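Local atomic coordinates of putative marr-family transcriptional repressor (Streptomyces coelicolor, PDB entry 3ZPL), a protein that binds DNA through a winged helix motif and probably acts as a transcription factor of the MarR family. Residues Leu61-Ala66 with Glu124-Thr129. Residues are numbered along the deposited sequence; the frame is centred on the assembly and turned at random.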
ATOM      1  N   LEU A  61       3.948  13.914   3.888  1.00 48.92           N
ATOM      2  CA  LEU A  61       3.294  15.116   4.371  1.00 48.14           C
ATOM      3  C   LEU A  61       4.310  16.250   4.449  1.00 50.32           C
ATOM      4  O   LEU A  61       4.054  17.357   3.977  1.00 51.54           O
ATOM      5  CB  LEU A  61       2.650  14.876   5.729  1.00 47.34           C
ATOM      6  CG  LEU A  61       1.628  13.740   5.823  1.00 46.32           C
ATOM      7  CD1 LEU A  61       1.098  13.588   7.247  1.00 46.80           C
ATOM      8  CD2 LEU A  61       0.466  13.952   4.863  1.00 46.10           C
ATOM      9  N   LEU A  62       5.495  15.963   4.981  1.00 50.93           N
ATOM     10  CA  LEU A  62       6.557  16.966   5.038  1.00 50.90           C
ATOM     11  C   LEU A  62       6.957  17.444   3.661  1.00 52.01           C
ATOM     12  O   LEU A  62       7.155  18.625   3.443  1.00 54.59           O
ATOM     13  CB  LEU A  62       7.781  16.412   5.734  1.00 51.28           C
ATOM     14  CG  LEU A  62       7.581  15.878   7.145  1.00 50.86           C
ATOM     15  CD1 LEU A  62       8.933  15.796   7.825  1.00 51.86           C
ATOM     16  CD2 LEU A  62       6.629  16.742   7.954  1.00 50.87           C
ATOM     17  N   VAL A  63       7.071  16.517   2.725  1.00 54.20           N
ATOM     18  CA  VAL A  63       7.436  16.848   1.346  1.00 56.42           C
ATOM     19  C   VAL A  63       6.407  17.777   0.715  1.00 58.31           C
ATOM     20  O   VAL A  63       6.760  18.763   0.063  1.00 61.26           O
ATOM     21  CB  VAL A  63       7.572  15.574   0.495  1.00 56.42           C
ATOM     22  CG1 VAL A  63       7.715  15.905  -0.984  1.00 57.11           C
ATOM     23  CG2 VAL A  63       8.765  14.765   0.972  1.00 56.07           C
ATOM     24  N   LYS A  64       5.130  17.500   0.931  1.00 57.45           N
ATOM     25  CA  LYS A  64       4.123  18.355   0.333  1.00 56.28           C
ATOM     26  C   LYS A  64       4.111  19.768   0.929  1.00 53.90           C
ATOM     27  O   LYS A  64       3.811  20.732   0.217  1.00 54.29           O
ATOM     28  CB  LYS A  64       2.739  17.737   0.407  1.00 55.57           C
ATOM     29  CG  LYS A  64       1.734  18.505  -0.431  1.00 56.99           C
ATOM     30  CD  LYS A  64       2.229  18.802  -1.839  1.00 57.72           C
ATOM     31  CE  LYS A  64       1.268  19.722  -2.561  1.00 60.20           C
ATOM     32  NZ  LYS A  64       1.814  20.123  -3.887  1.00 62.46           N
ATOM     33  N   LEU A  65       4.396  19.894   2.225  1.00 51.73           N
ATOM     34  CA  LEU A  65       4.443  21.226   2.885  1.00 50.48           C
ATOM     35  C   LEU A  65       5.674  21.987   2.419  1.00 52.30           C
ATOM     36  O   LEU A  65       5.575  23.133   1.972  1.00 51.96           O
ATOM     37  CB  LEU A  65       4.491  21.085   4.399  1.00 48.68           C
ATOM     38  CG  LEU A  65       3.296  20.407   5.064  1.00 47.19           C
ATOM     39  CD1 LEU A  65       3.496  20.371   6.566  1.00 47.73           C
ATOM     40  CD2 LEU A  65       2.004  21.119   4.703  1.00 46.87           C
ATOM     41  N   ALA A  66       6.824  21.312   2.461  1.00 53.27           N
ATOM     42  CA  ALA A  66       8.072  21.843   1.895  1.00 56.43           C
ATOM     43  C   ALA A  66       7.904  22.416   0.475  1.00 57.05           C
ATOM     44  O   ALA A  66       8.545  23.389   0.115  1.00 57.96           O
ATOM     45  CB  ALA A  66       9.142  20.758   1.897  1.00 56.62           C
ATOM     46  N   GLU A 124      15.074  20.575   7.773  1.00 59.65           N
ATOM     47  CA  GLU A 124      16.421  20.024   7.886  1.00 59.89           C
ATOM     48  C   GLU A 124      16.434  18.502   7.829  1.00 58.42           C
ATOM     49  O   GLU A 124      17.416  17.916   7.380  1.00 57.86           O
ATOM     50  CB  GLU A 124      17.148  20.535   9.137  1.00 60.70           C
ATOM     51  CG  GLU A 124      18.110  21.678   8.838  1.00 62.31           C
ATOM     52  N   VAL A 125      15.346  17.865   8.262  1.00 57.22           N
ATOM     53  CA  VAL A 125      15.216  16.405   8.138  1.00 56.27           C
ATOM     54  C   VAL A 125      15.007  15.971   6.684  1.00 57.69           C
ATOM     55  O   VAL A 125      15.474  14.908   6.272  1.00 57.78           O
ATOM     56  CB  VAL A 125      14.079  15.856   8.998  1.00 54.14           C
ATOM     57  CG1 VAL A 125      13.907  14.380   8.782  1.00 53.99           C
ATOM     58  CG2 VAL A 125      14.375  16.084  10.460  1.00 55.43           C
ATOM     59  N   LEU A 126      14.324  16.792   5.900  1.00 58.98           N
ATOM     60  CA  LEU A 126      14.165  16.484   4.483  1.00 60.83           C
ATOM     61  C   LEU A 126      15.506  16.589   3.785  1.00 63.66           C
ATOM     62  O   LEU A 126      15.905  15.677   3.066  1.00 65.25           O
ATOM     63  CB  LEU A 126      13.173  17.420   3.807  1.00 61.13           C
ATOM     64  CG  LEU A 126      11.726  16.976   3.923  1.00 60.40           C
ATOM     65  CD1 LEU A 126      11.287  17.066   5.367  1.00 60.13           C
ATOM     66  CD2 LEU A 126      10.834  17.841   3.063  1.00 60.70           C
ATOM     67  N   ARG A 127      16.203  17.704   4.016  1.00 65.65           N
ATOM     68  CA  ARG A 127      17.518  17.942   3.394  1.00 68.07           C
ATOM     69  C   ARG A 127      18.473  16.789   3.729  1.00 67.37           C
ATOM     70  O   ARG A 127      19.155  16.272   2.852  1.00 68.48           O
ATOM     71  CB  ARG A 127      18.104  19.296   3.838  1.00 68.70           C
ATOM     72  CG  ARG A 127      19.175  19.862   2.898  1.00 71.36           C
ATOM     73  CD  ARG A 127      19.877  21.122   3.414  1.00 71.46           C
ATOM     74  N   ARG A 128      18.463  16.367   4.992  1.00 65.62           N
ATOM     75  CA  ARG A 128      19.302  15.271   5.448  1.00 64.77           C
ATOM     76  C   ARG A 128      18.936  13.929   4.788  1.00 64.50           C
ATOM     77  O   ARG A 128      19.830  13.195   4.363  1.00 65.54           O
ATOM     78  CB  ARG A 128      19.265  15.162   6.980  1.00 63.43           C
ATOM     79  N   THR A 129      17.641  13.624   4.654  1.00 62.82           N
ATOM     80  CA  THR A 129      17.219  12.262   4.297  1.00 61.39           C
ATOM     81  C   THR A 129      16.822  12.025   2.838  1.00 62.72           C
ATOM     82  O   THR A 129      17.019  10.920   2.311  1.00 61.87           O
ATOM     83  CB  THR A 129      16.049  11.831   5.169  1.00 59.51           C
ATOM     84  OG1 THR A 129      14.938  12.691   4.918  1.00 59.81           O
ATOM     85  CG2 THR A 129      16.437  11.905   6.640  1.00 60.20           C
TER
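Leu126 reaches from helix 120-142 onto the flank of helix 56-66 and meets Leu62, Val63 and Ala66, packing the long helix that follows the winged-helix sheet of this MarR-family protein against a helix that precedes it. The short helical segments run at 109° to each other, their axes 10.6 Å apart at closest approach.

The contact is van der Waals packing, with no hydrogen bond across it. Leu126 works as a fork: with CG anti to its carbonyl carbon (chi1 -86°), a chi2 of 67° spreads the two methyls along helix 56-66. CD1 lies 3.6 Å from Leu62 CB and equally near Leu62 CD1, the two leucine side chains passing at a slant, while CD2 sits 3.6 Å from Ala66 CB. That second methyl also comes within 3.9 Å of Val63 CA, in the hollow formed by Leu62, Val63 and Ala66. Replacing Leu126 with an alanine removes both methyls and is likely to open a gap against these three residues. Leu62, itself buried, also touches Leu96 of helix 86-98 and Met54.

Within helix 120-142, Val125 O accepts from Thr129 N and also from Thr129 OG1, at 2.7 Å, the two donors arriving from opposite faces of the carbonyl plane.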